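Local coordinates for protein endonuclease and methylase LlaGI (Lactococcus lactis, PDB 5FFJ) that is the nuclease-deleted form of a Type ISP restriction-modification enzyme that recognises a DNA sequence, probably methylates adenine and carries a helicase-like ATPase, at residues A[740-752]-A[785-797]. Numbering follows the deposited sequence.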
ATOM      1  N   PHE A 740     -15.134 -10.857  -8.564  1.00 84.00           N
ATOM      2  CA  PHE A 740     -14.103 -10.428  -7.624  1.00 77.54           C
ATOM      3  C   PHE A 740     -14.718 -10.300  -6.234  1.00 80.84           C
ATOM      4  O   PHE A 740     -14.887  -9.202  -5.698  1.00 91.78           O
ATOM      5  CB  PHE A 740     -13.481  -9.116  -8.101  1.00 72.86           C
ATOM      6  CG  PHE A 740     -13.395  -9.014  -9.601  1.00 69.53           C
ATOM      7  CD1 PHE A 740     -14.404  -8.396 -10.323  1.00 55.91           C
ATOM      8  CD2 PHE A 740     -12.328  -9.569 -10.290  1.00 44.45           C
ATOM      9  CE1 PHE A 740     -14.338  -8.306 -11.697  1.00 45.98           C
ATOM     10  CE2 PHE A 740     -12.260  -9.488 -11.668  1.00 50.19           C
ATOM     11  CZ  PHE A 740     -13.267  -8.856 -12.373  1.00 61.54           C
ATOM     12  N   THR A 741     -15.051 -11.456  -5.671  1.00 88.84           N
ATOM     13  CA  THR A 741     -15.858 -11.547  -4.467  1.00 89.64           C
ATOM     14  C   THR A 741     -15.254 -10.806  -3.273  1.00 86.83           C
ATOM     15  O   THR A 741     -15.985 -10.269  -2.439  1.00 77.26           O
ATOM     16  CB  THR A 741     -16.093 -13.033  -4.092  1.00 86.39           C
ATOM     17  OG1 THR A 741     -17.175 -13.133  -3.163  1.00 84.91           O
ATOM     18  CG2 THR A 741     -14.842 -13.681  -3.507  1.00 76.80           C
ATOM     19  N   GLY A 742     -13.928 -10.758  -3.201  1.00 90.52           N
ATOM     20  CA  GLY A 742     -13.254 -10.221  -2.032  1.00 94.37           C
ATOM     21  C   GLY A 742     -13.669 -10.976  -0.784  1.00 82.73           C
ATOM     22  O   GLY A 742     -13.227 -12.102  -0.558  1.00 85.04           O
ATOM     23  N   THR A 743     -14.528 -10.355   0.021  1.00103.82           N
ATOM     24  CA  THR A 743     -15.061 -10.986   1.225  1.00104.53           C
ATOM     25  C   THR A 743     -16.503 -11.461   1.019  1.00 98.42           C
ATOM     26  O   THR A 743     -17.167 -11.881   1.967  1.00106.77           O
ATOM     27  CB  THR A 743     -15.011 -10.021   2.429  1.00 79.97           C
ATOM     28  OG1 THR A 743     -15.808  -8.863   2.155  1.00 98.80           O
ATOM     29  CG2 THR A 743     -13.576  -9.597   2.711  1.00 79.85           C
ATOM     30  N   GLY A 744     -16.984 -11.386  -0.219  1.00 90.64           N
ATOM     31  CA  GLY A 744     -18.317 -11.857  -0.553  1.00 92.53           C
ATOM     32  C   GLY A 744     -19.394 -10.880  -0.115  1.00 86.58           C
ATOM     33  O   GLY A 744     -20.566 -11.244   0.006  1.00 90.49           O
ATOM     34  N   THR A 745     -18.988  -9.635   0.134  1.00 89.41           N
ATOM     35  CA  THR A 745     -19.917  -8.559   0.503  1.00 86.34           C
ATOM     36  C   THR A 745     -21.083  -8.451  -0.477  1.00 82.69           C
ATOM     37  O   THR A 745     -22.217  -8.192  -0.076  1.00 89.42           O
ATOM     38  CB  THR A 745     -19.203  -7.173   0.570  1.00 89.78           C
ATOM     39  OG1 THR A 745     -18.223  -7.184   1.614  1.00109.63           O
ATOM     40  CG2 THR A 745     -20.200  -6.034   0.833  1.00 73.35           C
ATOM     41  N   PHE A 746     -20.798  -8.649  -1.760  1.00 88.83           N
ATOM     42  CA  PHE A 746     -21.813  -8.524  -2.802  1.00 89.33           C
ATOM     43  C   PHE A 746     -22.723  -9.751  -2.879  1.00 92.41           C
ATOM     44  O   PHE A 746     -23.661  -9.782  -3.676  1.00 97.50           O
ATOM     45  CB  PHE A 746     -21.144  -8.280  -4.155  1.00 91.02           C
ATOM     46  CG  PHE A 746     -20.675  -6.871  -4.351  1.00 88.22           C
ATOM     47  CD1 PHE A 746     -21.521  -5.924  -4.907  1.00 66.50           C
ATOM     48  CD2 PHE A 746     -19.392  -6.490  -3.989  1.00 87.60           C
ATOM     49  CE1 PHE A 746     -21.100  -4.622  -5.096  1.00 70.18           C
ATOM     50  CE2 PHE A 746     -18.962  -5.188  -4.176  1.00 82.67           C
ATOM     51  CZ  PHE A 746     -19.820  -4.251  -4.729  1.00 86.64           C
ATOM     52  N   ILE A 747     -22.439 -10.753  -2.051  1.00 97.23           N
ATOM     53  CA  ILE A 747     -23.333 -11.894  -1.878  1.00 93.61           C
ATOM     54  C   ILE A 747     -24.054 -11.770  -0.545  1.00 97.09           C
ATOM     55  O   ILE A 747     -25.274 -11.918  -0.476  1.00100.23           O
ATOM     56  CB  ILE A 747     -22.579 -13.240  -1.929  1.00 88.33           C
ATOM     57  CG1 ILE A 747     -22.021 -13.469  -3.334  1.00 78.02           C
ATOM     58  CG2 ILE A 747     -23.509 -14.398  -1.520  1.00 86.71           C
ATOM     59  CD1 ILE A 747     -21.304 -14.787  -3.526  1.00 93.92           C
ATOM     60  N   VAL A 748     -23.280 -11.516   0.506  1.00 89.75           N
ATOM     61  CA  VAL A 748     -23.813 -11.323   1.848  1.00 74.37           C
ATOM     62  C   VAL A 748     -24.994 -10.362   1.840  1.00 84.71           C
ATOM     63  O   VAL A 748     -26.018 -10.617   2.470  1.00 90.12           O
ATOM     64  CB  VAL A 748     -22.724 -10.787   2.798  1.00 78.03           C
ATOM     65  CG1 VAL A 748     -23.332 -10.299   4.109  1.00 82.34           C
ATOM     66  CG2 VAL A 748     -21.675 -11.860   3.053  1.00 83.27           C
ATOM     67  N   ARG A 749     -24.843  -9.260   1.113  1.00 85.87           N
ATOM     68  CA  ARG A 749     -25.888  -8.248   1.029  1.00 90.92           C
ATOM     69  C   ARG A 749     -26.967  -8.625   0.014  1.00 84.51           C
ATOM     70  O   ARG A 749     -28.060  -8.057   0.025  1.00 77.30           O
ATOM     71  CB  ARG A 749     -25.277  -6.894   0.664  1.00 90.83           C
ATOM     72  CG  ARG A 749     -24.257  -6.381   1.676  1.00 84.10           C
ATOM     73  CD  ARG A 749     -24.853  -6.237   3.069  1.00 83.77           C
ATOM     74  NE  ARG A 749     -26.052  -5.404   3.072  1.00 95.21           N
ATOM     75  CZ  ARG A 749     -26.785  -5.148   4.151  1.00101.00           C
ATOM     76  NH1 ARG A 749     -26.445  -5.661   5.327  1.00 93.74           N
ATOM     77  NH2 ARG A 749     -27.860  -4.378   4.056  1.00 93.20           N
ATOM     78  N   THR A 750     -26.663  -9.583  -0.858  1.00 86.69           N
ATOM     79  CA  THR A 750     -27.638 -10.047  -1.842  1.00 95.45           C
ATOM     80  C   THR A 750     -28.634 -11.009  -1.200  1.00 95.24           C
ATOM     81  O   THR A 750     -29.844 -10.852  -1.358  1.00 95.99           O
ATOM     82  CB  THR A 750     -26.965 -10.745  -3.036  1.00 96.52           C
ATOM     83  OG1 THR A 750     -25.829  -9.984  -3.463  1.00100.56           O
ATOM     84  CG2 THR A 750     -27.945 -10.881  -4.193  1.00 90.08           C
ATOM     85  N   LEU A 751     -28.125 -12.002  -0.474  1.00 91.57           N
ATOM     86  CA  LEU A 751     -28.986 -12.953   0.226  1.00 86.91           C
ATOM     87  C   LEU A 751     -29.763 -12.248   1.339  1.00 90.45           C
ATOM     88  O   LEU A 751     -30.816 -12.723   1.762  1.00 98.57           O
ATOM     89  CB  LEU A 751     -28.171 -14.109   0.818  1.00 68.60           C
ATOM     90  CG  LEU A 751     -27.407 -15.041  -0.129  1.00 84.96           C
ATOM     91  CD1 LEU A 751     -26.519 -15.960   0.680  1.00 73.82           C
ATOM     92  CD2 LEU A 751     -28.341 -15.870  -0.987  1.00 93.26           C
ATOM     93  N   THR A 752     -29.241 -11.114   1.808  1.00 87.50           N
ATOM     94  CA  THR A 752     -29.920 -10.325   2.833  1.00 85.51           C
ATOM     95  C   THR A 752     -31.110  -9.626   2.209  1.00 87.90           C
ATOM     96  O   THR A 752     -32.150  -9.457   2.846  1.00 91.56           O
ATOM     97  CB  THR A 752     -29.006  -9.264   3.471  1.00 83.74           C
ATOM     98  OG1 THR A 752     -27.786  -9.870   3.912  1.00 79.17           O
ATOM     99  CG2 THR A 752     -29.701  -8.597   4.658  1.00 79.37           C
ATOM    100  N   SER A 785      -8.891 -14.271   1.548  1.00 78.46           N
ATOM    101  CA  SER A 785     -10.109 -13.592   1.133  1.00 84.66           C
ATOM    102  C   SER A 785     -11.154 -14.613   0.695  1.00 89.85           C
ATOM    103  O   SER A 785     -12.355 -14.390   0.851  1.00 82.03           O
ATOM    104  CB  SER A 785      -9.818 -12.606   0.002  1.00 90.61           C
ATOM    105  OG  SER A 785      -8.853 -11.649   0.402  1.00 87.53           O
ATOM    106  N   TYR A 786     -10.691 -15.736   0.154  1.00 84.93           N
ATOM    107  CA  TYR A 786     -11.585 -16.808  -0.274  1.00 84.26           C
ATOM    108  C   TYR A 786     -12.264 -17.468   0.925  1.00 86.51           C
ATOM    109  O   TYR A 786     -13.490 -17.573   0.970  1.00 76.66           O
ATOM    110  CB  TYR A 786     -10.818 -17.853  -1.089  1.00 86.39           C
ATOM    111  CG  TYR A 786     -11.564 -19.155  -1.288  1.00102.52           C
ATOM    112  CD1 TYR A 786     -11.496 -20.170  -0.343  1.00105.18           C
ATOM    113  CD2 TYR A 786     -12.330 -19.373  -2.425  1.00104.44           C
ATOM    114  CE1 TYR A 786     -12.175 -21.359  -0.517  1.00103.67           C
ATOM    115  CE2 TYR A 786     -13.010 -20.563  -2.610  1.00104.58           C
ATOM    116  CZ  TYR A 786     -12.931 -21.551  -1.654  1.00106.63           C
ATOM    117  OH  TYR A 786     -13.608 -22.733  -1.838  1.00112.57           O
ATOM    118  N   TYR A 787     -11.457 -17.920   1.884  1.00 83.70           N
ATOM    119  CA  TYR A 787     -11.964 -18.554   3.101  1.00 82.19           C
ATOM    120  C   TYR A 787     -13.006 -17.683   3.792  1.00 82.46           C
ATOM    121  O   TYR A 787     -14.142 -18.105   4.013  1.00 94.19           O
ATOM    122  CB  TYR A 787     -10.821 -18.833   4.083  1.00 81.12           C
ATOM    123  CG  TYR A 787      -9.881 -19.957   3.700  1.00 80.61           C
ATOM    124  CD1 TYR A 787     -10.280 -20.975   2.844  1.00 82.45           C
ATOM    125  CD2 TYR A 787      -8.590 -20.004   4.211  1.00 79.36           C
ATOM    126  CE1 TYR A 787      -9.418 -22.003   2.505  1.00 94.33           C
ATOM    127  CE2 TYR A 787      -7.722 -21.024   3.877  1.00 84.46           C
ATOM    128  CZ  TYR A 787      -8.140 -22.021   3.024  1.00 92.42           C
ATOM    129  OH  TYR A 787      -7.274 -23.038   2.692  1.00 93.48           O
ATOM    130  N   ILE A 788     -12.599 -16.467   4.135  1.00 83.93           N
ATOM    131  CA  ILE A 788     -13.468 -15.512   4.806  1.00 90.31           C
ATOM    132  C   ILE A 788     -14.753 -15.282   4.018  1.00 87.49           C
ATOM    133  O   ILE A 788     -15.834 -15.188   4.594  1.00 90.66           O
ATOM    134  CB  ILE A 788     -12.735 -14.174   5.018  1.00 86.10           C
ATOM    135  CG1 ILE A 788     -11.596 -14.367   6.022  1.00 76.50           C
ATOM    136  CG2 ILE A 788     -13.696 -13.090   5.505  1.00 80.25           C
ATOM    137  CD1 ILE A 788     -10.641 -13.205   6.102  1.00 95.67           C
ATOM    138  N   ALA A 789     -14.630 -15.194   2.697  1.00 85.92           N
ATOM    139  CA  ALA A 789     -15.790 -14.985   1.842  1.00 92.31           C
ATOM    140  C   ALA A 789     -16.743 -16.173   1.917  1.00 96.71           C
ATOM    141  O   ALA A 789     -17.959 -15.997   1.955  1.00 88.50           O
ATOM    142  CB  ALA A 789     -15.355 -14.751   0.408  1.00 96.45           C
ATOM    143  N   ALA A 790     -16.184 -17.378   1.936  1.00 98.74           N
ATOM    144  CA  ALA A 790     -16.989 -18.590   2.040  1.00 93.14           C
ATOM    145  C   ALA A 790     -17.796 -18.586   3.333  1.00 88.45           C
ATOM    146  O   ALA A 790     -19.023 -18.665   3.304  1.00 92.03           O
ATOM    147  CB  ALA A 790     -16.105 -19.827   1.970  1.00100.59           C
ATOM    148  N   ILE A 791     -17.096 -18.483   4.459  1.00 87.04           N
ATOM    149  CA  ILE A 791     -17.731 -18.480   5.774  1.00 87.31           C
ATOM    150  C   ILE A 791     -18.836 -17.431   5.863  1.00 92.25           C
ATOM    151  O   ILE A 791     -19.966 -17.743   6.230  1.00 96.73           O
ATOM    152  CB  ILE A 791     -16.706 -18.210   6.896  1.00 78.31           C
ATOM    153  CG1 ILE A 791     -15.611 -19.280   6.897  1.00 87.66           C
ATOM    154  CG2 ILE A 791     -17.402 -18.167   8.261  1.00 80.86           C
ATOM    155  CD1 ILE A 791     -14.448 -18.973   7.824  1.00 87.18           C
ATOM    156  N   ASN A 792     -18.499 -16.190   5.526  1.00 89.51           N
ATOM    157  CA  ASN A 792     -19.436 -15.075   5.638  1.00 94.37           C
ATOM    158  C   ASN A 792     -20.737 -15.303   4.875  1.00 96.89           C
ATOM    159  O   ASN A 792     -21.786 -14.789   5.262  1.00 94.54           O
ATOM    160  CB  ASN A 792     -18.773 -13.787   5.152  1.00101.34           C
ATOM    161  CG  ASN A 792     -17.842 -13.188   6.186  1.00100.88           C
ATOM    162  OD1 ASN A 792     -18.134 -12.144   6.770  1.00 84.32           O
ATOM    163  ND2 ASN A 792     -16.720 -13.855   6.431  1.00102.82           N
ATOM    164  N   ILE A 793     -20.669 -16.072   3.793  1.00 95.14           N
ATOM    165  CA  ILE A 793     -21.870 -16.447   3.055  1.00 98.29           C
ATOM    166  C   ILE A 793     -22.525 -17.644   3.737  1.00 99.97           C
ATOM    167  O   ILE A 793     -23.746 -17.693   3.886  1.00 96.66           O
ATOM    168  CB  ILE A 793     -21.560 -16.794   1.584  1.00101.88           C
ATOM    169  CG1 ILE A 793     -20.867 -15.622   0.889  1.00 98.62           C
ATOM    170  CG2 ILE A 793     -22.844 -17.131   0.836  1.00 95.74           C
ATOM    171  CD1 ILE A 793     -20.156 -16.009  -0.390  1.00 93.75           C
ATOM    172  N   GLU A 794     -21.702 -18.605   4.148  1.00 96.23           N
ATOM    173  CA  GLU A 794     -22.186 -19.780   4.863  1.00 98.72           C
ATOM    174  C   GLU A 794     -22.878 -19.387   6.166  1.00 98.85           C
ATOM    175  O   GLU A 794     -23.925 -19.931   6.514  1.00106.56           O
ATOM    176  CB  GLU A 794     -21.032 -20.738   5.160  1.00 94.79           C
ATOM    177  CG  GLU A 794     -20.472 -21.445   3.940  1.00 94.40           C
ATOM    178  CD  GLU A 794     -19.234 -22.256   4.264  1.00100.85           C
ATOM    179  OE1 GLU A 794     -18.884 -22.349   5.460  1.00100.12           O
ATOM    180  OE2 GLU A 794     -18.610 -22.801   3.327  1.00100.54           O
ATOM    181  N   ALA A 795     -22.282 -18.436   6.879  1.00 96.36           N
ATOM    182  CA  ALA A 795     -22.794 -17.997   8.172  1.00 93.42           C
ATOM    183  C   ALA A 795     -24.069 -17.174   8.011  1.00 91.04           C
ATOM    184  O   ALA A 795     -25.037 -17.366   8.746  1.00102.58           O
ATOM    185  CB  ALA A 795     -21.737 -17.189   8.910  1.00 93.55           C
ATOM    186  N   THR A 796     -24.061 -16.258   7.050  1.00 88.50           N
ATOM    187  CA  THR A 796     -25.211 -15.393   6.810  1.00 94.08           C
ATOM    188  C   THR A 796     -26.362 -16.162   6.170  1.00 96.20           C
ATOM    189  O   THR A 796     -27.485 -15.660   6.098  1.00104.97           O
ATOM    190  CB  THR A 796     -24.841 -14.195   5.913  1.00 91.90           C
ATOM    191  OG1 THR A 796     -24.103 -14.656   4.772  1.00 90.05           O
ATOM    192  CG2 THR A 796     -24.004 -13.183   6.692  1.00 83.87           C
ATOM    193  N   PHE A 797     -26.083 -17.376   5.706  1.00 94.72           N
ATOM    194  CA  PHE A 797     -27.128 -18.241   5.171  1.00105.03           C
ATOM    195  C   PHE A 797     -27.804 -19.020   6.295  1.00110.28           C
ATOM    196  O   PHE A 797     -28.965 -19.414   6.178  1.00112.42           O
ATOM    197  CB  PHE A 797     -26.558 -19.207   4.131  1.00103.69           C
ATOM    198  CG  PHE A 797     -27.604 -20.031   3.434  1.00103.58           C
ATOM    199  CD1 PHE A 797     -28.740 -19.433   2.912  1.00100.39           C
ATOM    200  CD2 PHE A 797     -27.450 -21.400   3.293  1.00 99.93           C
ATOM    201  CE1 PHE A 797     -29.705 -20.183   2.271  1.00 91.10           C
ATOM    202  CE2 PHE A 797     -28.412 -22.158   2.649  1.00 99.59           C
ATOM    203  CZ  PHE A 797     -29.541 -21.547   2.138  1.00 95.31           C
TER
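Ile747 and Ile793 meet obliquely at the centre of an apolar seam between two nearly parallel helices, 745-752 and 785-797, whose axes approach to 9.2 Å at 8°. Their terminal methyls touch, Ile747 CD1 to Ile793 CD1 at 3.6 Å, because both isoleucines set CG1 beside the backbone N (chi1 -57° in Ile793) and extend it. Branching at CB gives Ile793 a second surface: its CG2 meets Leu751 CD1 at 3.9 Å, the two side chains crossing at about a right angle. Trimming Ile793 to alanine removes CG1, CG2 and CD1 and would probably leave a gap where the methyls of Ile747 and Leu751 now pack. Toward the partly exposed side, compact Val748 lays CG2 against the Asn792 backbone and CG1 on Thr796 CG2, 3.9 Å away.

No hydrogen bond joins the segments; backbone packing closes the other end. Ala789, small enough to admit the loop, sets CB 3.5 Å from Gly742 O, while its CA donates a CA-H...O contact to Thr743 O (3.4 Å, 154° at the hydrogen). Gly744, at the N-cap, has a positive phi that favours glycine; a side chain there would also point at Ile793.

Ile747 and Leu751 also rest on strand 776-780, and Ala789 on strand 813-815, parallel strands of a mixed Rossmann-like sheet. The glycine-containing turn from strand 736-738 into helix 745-760 is consistent with methyltransferase motif I, which in relatives binds S-adenosylmethionine.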